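Side-chain contacts in endoglucanase (PDB 3X17), which hydrolyses internal beta-1,4-glucosidic linkages of cellulose as a glycoside hydrolase family 9 endoglucanase with an N-terminal Ig-like domain: residues V23-A28 with Q465-L470; R401-I406 with H450-R455; F414-Q419 with P425-S430; L445-H450 with R460-Q465. All coordinates share one frame; numbering follows the deposited sequence.

In the fold
Interactions 1 and 4 are buried, whereas interactions 2 and 3 are partly buried, nearer the surface. Interaction 1 stands apart in joining the Ig-like domain to the catalytic domain, and it has a water bridge and a carboxylate where the other three pack across with no hydrogen bond. Interactions 2 and 4 join successive helices of the (alpha/alpha)6 barrel (396-418 to 435-452, then 435-452 to 456-469), whereas interaction 3 folds the loop after helix 396-418 back onto that helix. Helix 456-469 serves interactions 1 and 4, which share Gln465. Interactions 3 and 4 meet where Tyr417 packs on Ala461 and Ala464.

Interaction 1 of 4, residues V23-A28 with Q465-L470; sequences VGYHPA and QLDYVL
Val23 and Leu470 make the apolar part of this contact between the Ig-like domain and the catalytic domain. CG2 of Val23 faces the forked end of Leu470 and is 4.2 Å from its CD1, with CD2 about as near; helix 115-130 also packs on Val23. The second direct contact is between an aromatic ring and a carboxylate. Tyr25 CE2 lies 4.0 Å from Asp467 OD1, and the two planes are turned 56° against each other; the approach is an oblique van der Waals contact, without a hydrogen bond. The phenol OH is engaged instead by the backbone N of Asn21, and Phe88 and Phe110 meet the ring edge-to-face.

Between the two segments the polar link runs through a water. It donates to Gly24 O at 2.9 Å and to Asp467 OD1 at 2.6 Å, bridging strand 24-25 to the last turn of helix 456-469. Asn21 ND2 also bonds to OD1, and Gln32 NE2 to OD2, so the carboxylate takes a water and two amides. A buried acid surrounded by donors in this way is probably ionised, and with two of its partners being Ig-like domain side chains, it ties the helix end to that domain by polar bonds, beside the methyl contact of Val23 with Leu470.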
loop_
_atom_site.group_PDB
_atom_site.type_symbol
_atom_site.label_atom_id
_atom_site.label_comp_id
_atom_site.label_asym_id
_atom_site.label_seq_id
_atom_site.Cartn_x
_atom_site.Cartn_y
_atom_site.Cartn_z
ATOM N N VAL A 23 4.649 -16.464 5.835
ATOM C CA VAL A 23 5.837 -16.544 5.022
ATOM C C VAL A 23 6.996 -16.859 5.972
ATOM O O VAL A 23 7.738 -17.817 5.764
ATOM C CB VAL A 23 6.125 -15.219 4.267
ATOM C CG1 VAL A 23 7.429 -15.352 3.464
ATOM C CG2 VAL A 23 4.987 -14.903 3.320
ATOM N N GLY A 24 7.133 -16.049 7.014
ATOM C CA GLY A 24 8.080 -16.359 8.095
ATOM C C GLY A 24 8.754 -15.125 8.679
ATOM O O GLY A 24 8.111 -14.086 8.875
ATOM N N TYR A 25 10.038 -15.260 9.012
ATOM C CA TYR A 25 10.731 -14.265 9.836
ATOM C C TYR A 25 12.179 -14.157 9.408
ATOM O O TYR A 25 12.804 -15.170 9.079
ATOM C CB TYR A 25 10.668 -14.655 11.320
ATOM C CG TYR A 25 9.254 -14.875 11.852
ATOM C CD1 TYR A 25 8.632 -16.111 11.717
ATOM C CD2 TYR A 25 8.566 -13.864 12.517
ATOM C CE1 TYR A 25 7.343 -16.321 12.159
ATOM C CE2 TYR A 25 7.267 -14.078 13.007
ATOM C CZ TYR A 25 6.673 -15.319 12.831
ATOM O OH TYR A 25 5.381 -15.557 13.271
ATOM N N HIS A 26 12.705 -12.934 9.392
ATOM C CA HIS A 26 14.132 -12.730 9.194
ATOM C C HIS A 26 14.880 -13.124 10.479
ATOM O O HIS A 26 14.363 -12.942 11.580
ATOM C CB HIS A 26 14.414 -11.269 8.842
ATOM C CG HIS A 26 15.857 -10.984 8.558
ATOM N ND1 HIS A 26 16.385 -11.003 7.285
ATOM C CD2 HIS A 26 16.895 -10.721 9.389
ATOM C CE1 HIS A 26 17.677 -10.732 7.338
ATOM N NE2 HIS A 26 18.010 -10.541 8.603
ATOM N N PRO A 27 16.107 -13.650 10.346
ATOM C CA PRO A 27 16.796 -14.095 11.572
ATOM C C PRO A 27 16.981 -12.995 12.634
ATOM O O PRO A 27 16.887 -13.267 13.830
ATOM C CB PRO A 27 18.138 -14.609 11.063
ATOM C CG PRO A 27 17.899 -14.968 9.594
ATOM C CD PRO A 27 16.746 -14.145 9.106
ATOM N N ALA A 28 17.128 -11.748 12.214
ATOM C CA ALA A 28 17.503 -10.702 13.155
ATOM C C ALA A 28 16.324 -10.103 13.915
ATOM O O ALA A 28 16.500 -9.214 14.747
ATOM C CB ALA A 28 18.295 -9.605 12.456
ATOM N N GLN A 465 2.954 -5.100 11.330
ATOM C CA GLN A 465 1.948 -4.857 10.271
ATOM C C GLN A 465 2.121 -5.820 9.093
ATOM O O GLN A 465 1.133 -6.314 8.530
ATOM C CB GLN A 465 2.001 -3.412 9.766
ATOM C CG GLN A 465 1.841 -2.414 10.869
ATOM C CD GLN A 465 0.794 -2.855 11.872
ATOM O OE1 GLN A 465 -0.327 -3.249 11.486
ATOM N NE2 GLN A 465 1.153 -2.818 13.179
ATOM N N LEU A 466 3.374 -6.135 8.778
ATOM C CA LEU A 466 3.654 -7.268 7.908
ATOM C C LEU A 466 3.175 -8.600 8.491
ATOM O O LEU A 466 2.518 -9.361 7.792
ATOM C CB LEU A 466 5.128 -7.326 7.531
ATOM C CG LEU A 466 5.690 -6.164 6.711
ATOM C CD1 LEU A 466 7.207 -6.208 6.725
ATOM C CD2 LEU A 466 5.232 -6.301 5.254
ATOM N N ASP A 467 3.499 -8.899 9.748
ATOM C CA ASP A 467 3.016 -10.152 10.354
ATOM C C ASP A 467 1.502 -10.248 10.252
ATOM O O ASP A 467 0.957 -11.331 10.052
ATOM C CB ASP A 467 3.429 -10.315 11.837
ATOM C CG ASP A 467 4.962 -10.385 12.039
ATOM O OD1 ASP A 467 5.715 -10.855 11.133
ATOM O OD2 ASP A 467 5.407 -10.033 13.156
ATOM N N TYR A 468 0.837 -9.126 10.495
ATOM C CA TYR A 468 -0.614 -9.095 10.556
ATOM C C TYR A 468 -1.266 -9.387 9.195
ATOM O O TYR A 468 -2.154 -10.243 9.105
ATOM C CB TYR A 468 -1.113 -7.759 11.108
ATOM C CG TYR A 468 -2.601 -7.559 10.908
ATOM C CD1 TYR A 468 -3.524 -8.082 11.816
ATOM C CD2 TYR A 468 -3.084 -6.747 9.882
ATOM C CE1 TYR A 468 -4.894 -7.889 11.631
ATOM C CE2 TYR A 468 -4.442 -6.509 9.732
ATOM C CZ TYR A 468 -5.344 -7.102 10.590
ATOM O OH TYR A 468 -6.702 -6.918 10.392
ATOM N N VAL A 469 -0.754 -8.766 8.128
ATOM C CA VAL A 469 -1.337 -9.001 6.809
ATOM C C VAL A 469 -0.910 -10.349 6.259
ATOM O O VAL A 469 -1.448 -10.797 5.235
ATOM C CB VAL A 469 -1.030 -7.897 5.748
ATOM C CG1 VAL A 469 -1.594 -6.525 6.156
ATOM C CG2 VAL A 469 0.452 -7.841 5.423
ATOM N N LEU A 470 0.044 -10.998 6.931
ATOM C CA LEU A 470 0.545 -12.266 6.448
ATOM C C LEU A 470 0.183 -13.423 7.357
ATOM O O LEU A 470 0.783 -14.491 7.268
ATOM C CB LEU A 470 2.061 -12.220 6.182
ATOM C CG LEU A 470 2.457 -11.381 4.966
ATOM C CD1 LEU A 470 3.979 -11.202 4.911
ATOM C CD2 LEU A 470 1.984 -12.033 3.666
HETATM O O HOH W 1 8.040 -11.463 10.067
#

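Interaction 2 of 4, residues R401-I406 with H450-R455; sequences RLVQRI and HHLEPR
Two successive helices of the (alpha/alpha)6 barrel, 396-418 and 435-452, meet here through Val403, Ile406 and Leu452. The contact is small and wholly apolar across the segments. Leu452, in the last turn of its helix, presents a single methyl, CD1, to the other helix. Val403 and Ile406 stand three residues apart on helix 396-418, and CD1 reaches both: it lies 3.8 Å from Ile406 CG2 and 4.2 Å from Val403 CG1. The Ile406 branch that comes closest is set by its first torsion (chi1 -69°), which puts CG2 anti to the backbone N. CB and CD1 of Ile406 are each 4.1 Å from Leu452 CD1, so the leucine methyl rests against the flank of the isoleucine, the two side chains crossing at about a right angle. With Val403 the crossing is more slanting, and the touch is methyl to methyl.

Beyond Leu452 the chain leaves helical geometry at Glu453 and turns into the next helix. A side-chain bond closes this turn: Arg455 N donates to His450 ND1 at 2.9 Å, with an N-H...N angle of 157° and the donor tilted somewhat from the imidazole plane. Since Arg455 is the N-cap residue of helix 456-469, the histidine ties the end of one helix to the start of the next.

Around the contact, helix 381-390 covers the neighbouring side of helix 396-418, where Val388 touches both Leu402 and Val403. Ile406 also packs on Tyr371 from a loop, while helix 435-452 runs on from Leu452 through the short turn into helix 456-469.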
loop_
_atom_site.group_PDB
_atom_site.type_symbol
_atom_site.label_atom_id
_atom_site.label_comp_id
_atom_site.label_asym_id
_atom_site.label_seq_id
_atom_site.Cartn_x
_atom_site.Cartn_y
_atom_site.Cartn_z
ATOM N N ARG A 401 8.525 22.340 13.495
ATOM C CA ARG A 401 7.109 21.947 13.542
ATOM C C ARG A 401 6.843 20.624 12.816
ATOM O O ARG A 401 6.182 19.730 13.348
ATOM C CB ARG A 401 6.201 23.070 13.012
ATOM C CG ARG A 401 6.046 24.193 14.031
ATOM C CD ARG A 401 5.561 25.458 13.370
ATOM N NE ARG A 401 4.196 25.300 12.876
ATOM C CZ ARG A 401 3.592 26.170 12.084
ATOM N NH1 ARG A 401 4.231 27.282 11.721
ATOM N NH2 ARG A 401 2.359 25.926 11.648
ATOM N N LEU A 402 7.463 20.460 11.655
ATOM C CA LEU A 402 7.307 19.243 10.873
ATOM C C LEU A 402 7.822 18.032 11.636
ATOM O O LEU A 402 7.144 16.997 11.702
ATOM C CB LEU A 402 8.027 19.387 9.528
ATOM C CG LEU A 402 7.509 20.540 8.652
ATOM C CD1 LEU A 402 8.257 20.645 7.336
ATOM C CD2 LEU A 402 6.000 20.465 8.443
ATOM N N VAL A 403 8.964 18.200 12.304
ATOM C CA VAL A 403 9.587 17.097 13.032
ATOM C C VAL A 403 8.657 16.640 14.145
ATOM O O VAL A 403 8.359 15.446 14.272
ATOM C CB VAL A 403 11.008 17.468 13.596
ATOM C CG1 VAL A 403 11.441 16.463 14.644
ATOM C CG2 VAL A 403 12.059 17.484 12.474
ATOM N N GLN A 404 8.237 17.593 14.976
ATOM C CA GLN A 404 7.319 17.323 16.084
ATOM C C GLN A 404 6.032 16.576 15.641
ATOM O O GLN A 404 5.580 15.646 16.316
ATOM C CB GLN A 404 6.962 18.651 16.774
ATOM C CG GLN A 404 5.708 18.582 17.645
ATOM C CD GLN A 404 4.556 19.446 17.135
ATOM O OE1 GLN A 404 3.436 19.370 17.662
ATOM N NE2 GLN A 404 4.821 20.279 16.118
ATOM N N ARG A 405 5.429 16.997 14.527
ATOM C CA ARG A 405 4.280 16.278 13.986
ATOM C C ARG A 405 4.614 14.855 13.547
ATOM O O ARG A 405 3.859 13.920 13.827
ATOM C CB ARG A 405 3.605 17.082 12.879
ATOM C CG ARG A 405 3.250 18.481 13.332
ATOM C CD ARG A 405 1.866 18.891 12.913
ATOM N NE ARG A 405 1.143 19.545 13.999
ATOM C CZ ARG A 405 1.217 20.842 14.311
ATOM N NH1 ARG A 405 2.033 21.674 13.649
ATOM N NH2 ARG A 405 0.475 21.311 15.312
ATOM N N ILE A 406 5.799 14.664 12.977
ATOM C CA ILE A 406 6.211 13.323 12.570
ATOM C C ILE A 406 6.328 12.389 13.781
ATOM O O ILE A 406 5.844 11.245 13.751
ATOM C CB ILE A 406 7.524 13.357 11.767
ATOM C CG1 ILE A 406 7.287 14.020 10.412
ATOM C CG2 ILE A 406 8.079 11.940 11.572
ATOM C CD1 ILE A 406 8.554 14.269 9.590
ATOM N N HIS A 450 11.054 6.462 13.321
ATOM C CA HIS A 450 12.250 5.652 13.488
ATOM C C HIS A 450 13.445 6.204 12.714
ATOM O O HIS A 450 14.590 6.095 13.157
ATOM C CB HIS A 450 11.982 4.208 13.064
ATOM C CG HIS A 450 13.177 3.309 13.198
ATOM N ND1 HIS A 450 13.734 2.989 14.420
ATOM C CD2 HIS A 450 13.939 2.690 12.262
ATOM C CE1 HIS A 450 14.739 2.147 14.234
ATOM N NE2 HIS A 450 14.916 1.990 12.934
ATOM N N HIS A 451 13.184 6.744 11.534
ATOM C CA HIS A 451 14.258 7.238 10.703
ATOM C C HIS A 451 14.854 8.542 11.275
ATOM O O HIS A 451 16.060 8.798 11.143
ATOM C CB HIS A 451 13.777 7.435 9.269
ATOM C CG HIS A 451 14.871 7.793 8.317
ATOM N ND1 HIS A 451 15.313 9.092 8.148
ATOM C CD2 HIS A 451 15.682 7.019 7.557
ATOM C CE1 HIS A 451 16.331 9.104 7.303
ATOM N NE2 HIS A 451 16.586 7.857 6.943
ATOM N N LEU A 452 14.011 9.357 11.916
ATOM C CA LEU A 452 14.477 10.621 12.518
ATOM C C LEU A 452 15.185 10.383 13.856
ATOM O O LEU A 452 16.097 11.119 14.235
ATOM C CB LEU A 452 13.299 11.559 12.759
ATOM C CG LEU A 452 12.538 12.126 11.554
ATOM C CD1 LEU A 452 11.606 13.148 12.095
ATOM C CD2 LEU A 452 13.486 12.760 10.525
ATOM N N GLU A 453 14.788 9.305 14.518
ATOM C CA GLU A 453 15.038 9.064 15.928
ATOM C C GLU A 453 14.902 7.545 16.119
ATOM O O GLU A 453 13.788 7.034 16.313
ATOM C CB GLU A 453 13.964 9.783 16.744
ATOM C CG GLU A 453 14.346 10.197 18.143
ATOM C CD GLU A 453 13.205 10.962 18.840
ATOM O OE1 GLU A 453 12.236 10.309 19.325
ATOM O OE2 GLU A 453 13.252 12.216 18.850
ATOM N N PRO A 454 16.019 6.810 15.978
ATOM C CA PRO A 454 15.901 5.343 15.969
ATOM C C PRO A 454 15.274 4.844 17.261
ATOM O O PRO A 454 15.490 5.436 18.321
ATOM C CB PRO A 454 17.358 4.871 15.825
ATOM C CG PRO A 454 18.013 5.990 14.987
ATOM C CD PRO A 454 17.347 7.269 15.522
ATOM N N ARG A 455 14.424 3.846 17.149
ATOM C CA ARG A 455 13.597 3.449 18.242
ATOM C C ARG A 455 13.065 2.071 17.985
ATOM O O ARG A 455 12.138 1.887 17.254
ATOM C CB ARG A 455 12.471 4.430 18.350
ATOM C CG ARG A 455 11.509 4.137 19.407
ATOM C CD ARG A 455 10.577 5.255 19.512
ATOM N NE ARG A 455 10.860 6.075 20.659
ATOM C CZ ARG A 455 10.509 5.728 21.878
ATOM N NH1 ARG A 455 9.879 4.596 22.048
ATOM N NH2 ARG A 455 10.784 6.491 22.909
#

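Interaction 3 of 4, residues F414-Q419 with P425-S430; sequences FQTYEQ and PILAGS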
loop_
_atom_site.group_PDB
_atom_site.type_symbol
_atom_site.label_atom_id
_atom_site.label_comp_id
_atom_site.label_asym_id
_atom_site.label_seq_id
_atom_site.Cartn_x
_atom_site.Cartn_y
_atom_site.Cartn_z
ATOM N N PHE A 414 1.675 4.187 17.687
ATOM C CA PHE A 414 2.226 3.245 18.645
ATOM C C PHE A 414 1.288 2.960 19.813
ATOM O O PHE A 414 1.138 1.806 20.228
ATOM C CB PHE A 414 3.565 3.724 19.171
ATOM C CG PHE A 414 4.327 2.657 19.923
ATOM C CD1 PHE A 414 4.903 1.594 19.236
ATOM C CD2 PHE A 414 4.343 2.642 21.324
ATOM C CE1 PHE A 414 5.540 0.558 19.919
ATOM C CE2 PHE A 414 4.987 1.615 22.014
ATOM C CZ PHE A 414 5.576 0.568 21.310
ATOM N N GLN A 415 0.601 3.995 20.292
ATOM C CA GLN A 415 -0.378 3.818 21.362
ATOM C C GLN A 415 -1.542 2.908 20.968
ATOM O O GLN A 415 -2.032 2.099 21.790
ATOM C CB GLN A 415 -0.914 5.170 21.815
ATOM C CG GLN A 415 -2.286 5.089 22.460
ATOM C CD GLN A 415 -2.782 6.438 22.980
ATOM O OE1 GLN A 415 -3.943 6.574 23.364
ATOM N NE2 GLN A 415 -1.900 7.429 23.010
ATOM N N THR A 416 -2.029 3.054 19.731
ATOM C CA THR A 416 -3.069 2.142 19.248
ATOM C C THR A 416 -2.522 0.718 19.137
ATOM O O THR A 416 -3.163 -0.252 19.547
ATOM C CB THR A 416 -3.662 2.600 17.901
ATOM O OG1 THR A 416 -4.060 3.971 17.997
ATOM C CG2 THR A 416 -4.899 1.754 17.531
ATOM N N TYR A 417 -1.314 0.596 18.618
ATOM C CA TYR A 417 -0.702 -0.710 18.471
ATOM C C TYR A 417 -0.657 -1.419 19.833
ATOM O O TYR A 417 -0.884 -2.632 19.924
ATOM C CB TYR A 417 0.700 -0.554 17.890
ATOM C CG TYR A 417 1.666 -1.679 18.198
ATOM C CD1 TYR A 417 1.667 -2.847 17.447
ATOM C CD2 TYR A 417 2.641 -1.535 19.185
ATOM C CE1 TYR A 417 2.576 -3.889 17.712
ATOM C CE2 TYR A 417 3.590 -2.539 19.415
ATOM C CZ TYR A 417 3.529 -3.725 18.682
ATOM O OH TYR A 417 4.438 -4.740 18.906
ATOM N N GLU A 418 -0.393 -0.658 20.886
ATOM C CA GLU A 418 -0.275 -1.251 22.212
ATOM C C GLU A 418 -1.637 -1.672 22.742
ATOM O O GLU A 418 -1.724 -2.577 23.552
ATOM C CB GLU A 418 0.383 -0.277 23.189
ATOM C CG GLU A 418 1.855 -0.008 22.883
ATOM C CD GLU A 418 2.617 0.441 24.114
ATOM O OE1 GLU A 418 2.256 1.495 24.693
ATOM O OE2 GLU A 418 3.561 -0.277 24.499
ATOM N N GLN A 419 -2.698 -1.047 22.244
ATOM C CA GLN A 419 -4.053 -1.427 22.638
ATOM C C GLN A 419 -4.589 -2.647 21.883
ATOM O O GLN A 419 -5.754 -2.982 22.024
ATOM C CB GLN A 419 -5.013 -0.249 22.459
ATOM C CG GLN A 419 -4.734 0.884 23.409
ATOM C CD GLN A 419 -5.385 2.204 23.002
ATOM O OE1 GLN A 419 -5.661 3.036 23.863
ATOM N NE2 GLN A 419 -5.596 2.420 21.701
ATOM N N PRO A 425 -2.964 -1.525 14.215
ATOM C CA PRO A 425 -3.228 -0.266 14.922
ATOM C C PRO A 425 -4.576 0.334 14.569
ATOM O O PRO A 425 -4.681 1.541 14.316
ATOM C CB PRO A 425 -2.075 0.650 14.476
ATOM C CG PRO A 425 -1.552 0.028 13.213
ATOM C CD PRO A 425 -2.123 -1.328 13.023
ATOM N N ILE A 426 -5.615 -0.485 14.682
ATOM C CA ILE A 426 -6.949 -0.077 14.297
ATOM C C ILE A 426 -7.940 -0.660 15.294
ATOM O O ILE A 426 -7.923 -1.858 15.562
ATOM C CB ILE A 426 -7.293 -0.565 12.865
ATOM C CG1 ILE A 426 -6.232 -0.057 11.873
ATOM C CG2 ILE A 426 -8.671 -0.078 12.468
ATOM C CD1 ILE A 426 -6.285 -0.709 10.478
ATOM N N LEU A 427 -8.770 0.190 15.885
ATOM C CA LEU A 427 -9.731 -0.300 16.883
ATOM C C LEU A 427 -11.057 -0.691 16.233
ATOM O O LEU A 427 -11.442 -0.147 15.178
ATOM C CB LEU A 427 -9.967 0.745 17.972
ATOM C CG LEU A 427 -8.747 1.281 18.737
ATOM C CD1 LEU A 427 -9.179 2.355 19.709
ATOM C CD2 LEU A 427 -8.043 0.135 19.478
ATOM N N ALA A 428 -11.745 -1.631 16.873
ATOM C CA ALA A 428 -13.119 -1.970 16.541
ATOM C C ALA A 428 -13.999 -0.729 16.370
ATOM O O ALA A 428 -13.928 0.208 17.162
ATOM C CB ALA A 428 -13.719 -2.908 17.613
ATOM N N GLY A 429 -14.832 -0.735 15.335
ATOM C CA GLY A 429 -15.596 0.452 14.974
ATOM C C GLY A 429 -14.858 1.309 13.962
ATOM O O GLY A 429 -15.452 2.203 13.350
ATOM N N SER A 430 -13.567 1.054 13.758
ATOM C CA SER A 430 -12.824 1.906 12.823
ATOM C C SER A 430 -12.232 1.159 11.635
ATOM O O SER A 430 -11.341 1.685 10.961
ATOM C CB SER A 430 -11.724 2.713 13.539
ATOM O OG SER A 430 -12.281 3.814 14.234
#
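Thr416 and Pro425 meet where the chain, having left helix 396-418 of the (alpha/alpha)6 barrel, doubles back past the helix's last turn. The conformation of the threonine decides which of its branches does the touching. With OG1 beside the backbone N (chi1 -51°), CG2 is anti to that N and points at the loop. This methyl lies 3.2 Å from Pro425 O, 3.3 Å from Pro425 C and 3.7 Å from Ile426 N, so it is pressed on the peptide group joining these two residues. The hydroxyl turns back to its own helix in a weak hydrogen bond to Ser412 O, and the proline carbonyl accepts from Lys442 NZ.

Leu427 supplies the second half of the contact. Its CD2 is 4.0 Å from Thr416 CG2 and reaches across to the carboxamide of Gln419 as well. The glutamine, extended beyond CG, brings NE2 to 4.0 Å from the same CD2, the two side chains crossing at a slant, with the amide nitrogen beside the leucine methyls. Replacing Leu427 by an alanine would remove both methyls, and the Gln419 amide would probably be set freer to turn while the Thr416 methyl lost one of its apolar neighbours. Leu427 also opens a type II beta turn that ends at Ser430, and it packs on Leu77 and Val78.

Tyr417 offers mainly its backbone to the loop and sends its ring toward helix 456-469, where its OH is hydrogen-bonded to Arg460 NE. On the loop side, Pro425 CB lies 4.2 Å from Tyr417 N.

Interaction 4 of 4, residues L445-H450 with R460-Q465; sequences LLLFAH and RAALAQ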
loop_
_atom_site.group_PDB
_atom_site.type_symbol
_atom_site.label_atom_id
_atom_site.label_comp_id
_atom_site.label_asym_id
_atom_site.label_seq_id
_atom_site.Cartn_x
_atom_site.Cartn_y
_atom_site.Cartn_z
ATOM N N LEU A 445 4.347 5.425 9.013
ATOM C CA LEU A 445 4.595 6.551 9.925
ATOM C C LEU A 445 5.523 6.189 11.087
ATOM O O LEU A 445 6.378 7.001 11.472
ATOM C CB LEU A 445 3.310 7.204 10.452
ATOM C CG LEU A 445 2.247 7.622 9.429
ATOM C CD1 LEU A 445 1.012 8.111 10.161
ATOM C CD2 LEU A 445 2.766 8.656 8.434
ATOM N N LEU A 446 5.396 4.970 11.611
ATOM C CA LEU A 446 6.359 4.460 12.603
ATOM C C LEU A 446 7.777 4.454 12.042
ATOM O O LEU A 446 8.693 4.976 12.675
ATOM C CB LEU A 446 5.996 3.046 13.067
ATOM C CG LEU A 446 4.666 2.946 13.816
ATOM C CD1 LEU A 446 4.162 1.502 13.819
ATOM C CD2 LEU A 446 4.820 3.464 15.246
ATOM N N LEU A 447 7.937 3.984 10.809
ATOM C CA LEU A 447 9.239 3.974 10.206
ATOM C C LEU A 447 9.767 5.370 9.910
ATOM O O LEU A 447 10.975 5.567 9.900
ATOM C CB LEU A 447 9.274 3.101 8.949
ATOM C CG LEU A 447 9.093 1.597 9.178
ATOM C CD1 LEU A 447 8.994 0.847 7.847
ATOM C CD2 LEU A 447 10.187 1.012 10.071
ATOM N N PHE A 448 8.898 6.328 9.602
ATOM C CA PHE A 448 9.386 7.701 9.372
ATOM C C PHE A 448 10.031 8.237 10.671
ATOM O O PHE A 448 11.100 8.842 10.636
ATOM C CB PHE A 448 8.260 8.645 8.965
ATOM C CG PHE A 448 7.830 8.525 7.508
ATOM C CD1 PHE A 448 8.610 7.851 6.574
ATOM C CD2 PHE A 448 6.655 9.119 7.078
ATOM C CE1 PHE A 448 8.209 7.757 5.236
ATOM C CE2 PHE A 448 6.262 9.065 5.725
ATOM C CZ PHE A 448 7.042 8.378 4.813
ATOM N N ALA A 449 9.332 8.053 11.784
ATOM C CA ALA A 449 9.778 8.507 13.094
ATOM C C ALA A 449 11.053 7.770 13.511
ATOM O O ALA A 449 12.054 8.391 13.855
ATOM C CB ALA A 449 8.645 8.302 14.152
ATOM N N HIS A 450 11.054 6.462 13.321
ATOM C CA HIS A 450 12.250 5.652 13.488
ATOM C C HIS A 450 13.445 6.204 12.714
ATOM O O HIS A 450 14.590 6.095 13.157
ATOM C CB HIS A 450 11.982 4.208 13.064
ATOM C CG HIS A 450 13.177 3.309 13.198
ATOM N ND1 HIS A 450 13.734 2.989 14.420
ATOM C CD2 HIS A 450 13.939 2.690 12.262
ATOM C CE1 HIS A 450 14.739 2.147 14.234
ATOM N NE2 HIS A 450 14.916 1.990 12.934
ATOM N N ARG A 460 9.667 -2.665 15.579
ATOM C CA ARG A 460 8.889 -3.846 15.917
ATOM C C ARG A 460 7.413 -3.644 15.541
ATOM O O ARG A 460 6.795 -4.541 14.966
ATOM C CB ARG A 460 9.020 -4.241 17.396
ATOM C CG ARG A 460 8.194 -5.509 17.748
ATOM C CD ARG A 460 8.312 -5.890 19.236
ATOM N NE ARG A 460 7.478 -5.035 20.089
ATOM C CZ ARG A 460 7.949 -4.151 20.974
ATOM N NH1 ARG A 460 9.265 -4.010 21.139
ATOM N NH2 ARG A 460 7.107 -3.400 21.691
ATOM N N ALA A 461 6.859 -2.485 15.892
ATOM C CA ALA A 461 5.461 -2.212 15.609
ATOM C C ALA A 461 5.195 -2.200 14.107
ATOM O O ALA A 461 4.134 -2.610 13.678
ATOM C CB ALA A 461 5.001 -0.896 16.260
ATOM N N ALA A 462 6.137 -1.684 13.317
ATOM C CA ALA A 462 6.017 -1.713 11.868
ATOM C C ALA A 462 6.064 -3.157 11.366
ATOM O O ALA A 462 5.249 -3.562 10.522
ATOM C CB ALA A 462 7.136 -0.885 11.218
ATOM N N LEU A 463 7.012 -3.941 11.864
ATOM C CA LEU A 463 7.099 -5.347 11.447
ATOM C C LEU A 463 5.773 -6.049 11.710
ATOM O O LEU A 463 5.332 -6.896 10.922
ATOM C CB LEU A 463 8.205 -6.094 12.201
ATOM C CG LEU A 463 8.332 -7.593 11.921
ATOM C CD1 LEU A 463 8.565 -7.826 10.392
ATOM C CD2 LEU A 463 9.535 -8.138 12.700
ATOM N N ALA A 464 5.154 -5.695 12.824
ATOM C CA ALA A 464 3.900 -6.318 13.235
ATOM C C ALA A 464 2.786 -6.098 12.192
ATOM O O ALA A 464 1.765 -6.814 12.199
ATOM C CB ALA A 464 3.477 -5.765 14.592
ATOM N N GLN A 465 2.954 -5.100 11.330
ATOM C CA GLN A 465 1.948 -4.857 10.271
ATOM C C GLN A 465 2.121 -5.820 9.093
ATOM O O GLN A 465 1.133 -6.314 8.530
ATOM C CB GLN A 465 2.001 -3.412 9.766
ATOM C CG GLN A 465 1.841 -2.414 10.869
ATOM C CD GLN A 465 0.794 -2.855 11.872
ATOM O OE1 GLN A 465 -0.327 -3.249 11.486
ATOM N NE2 GLN A 465 1.153 -2.818 13.179
#
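Gln465 NE2 is bound by two carbonyls, Ala461 O one turn earlier in its own helix and Gly423 O in the loop before helix 435-452. Its helix, 456-469, forms an antiparallel hairpin with helix 435-452 in the (alpha/alpha)6 barrel. The bond to Ala461 O is 3.0 Å long with an N-H...O angle of 156°; it comes in almost in line with the C=O bond, a little out of the plane of the glutamine amide. The buried amide turns back along its own helix, and its bond to Gly423 O ties in the loop between helices 396-418 and 435-452.

Ala461 is also part of the apolar face that this helix offers to the one before it. Segments 445-450 and 460-465 of the hairpin run at 154° to each other, with axes 9.1 Å apart. Leucines on one helix meet alanines on the other. Leu446, its CG anti to the carbonyl carbon (chi1 -64°), sends CD1 over the small residues: the methyl is 3.5 Å from Ala461 CB and 3.8 Å from Ala462 N, and thus sits against backbone as well as side chain. At the foot of the same leucine, CB is 4.5 Å from Ala462 CB. The small alanines let the leucine reach the helix backbone itself.

Other helices close round the pair. Val413 of helix 396-418 packs on Leu446, and Phe551 and His555 of helix 543-558 on Leu447. Leu447 completes the contact by resting its branch point on the second alanine, with CG and CD2 each 3.8 Å from Ala462 CB.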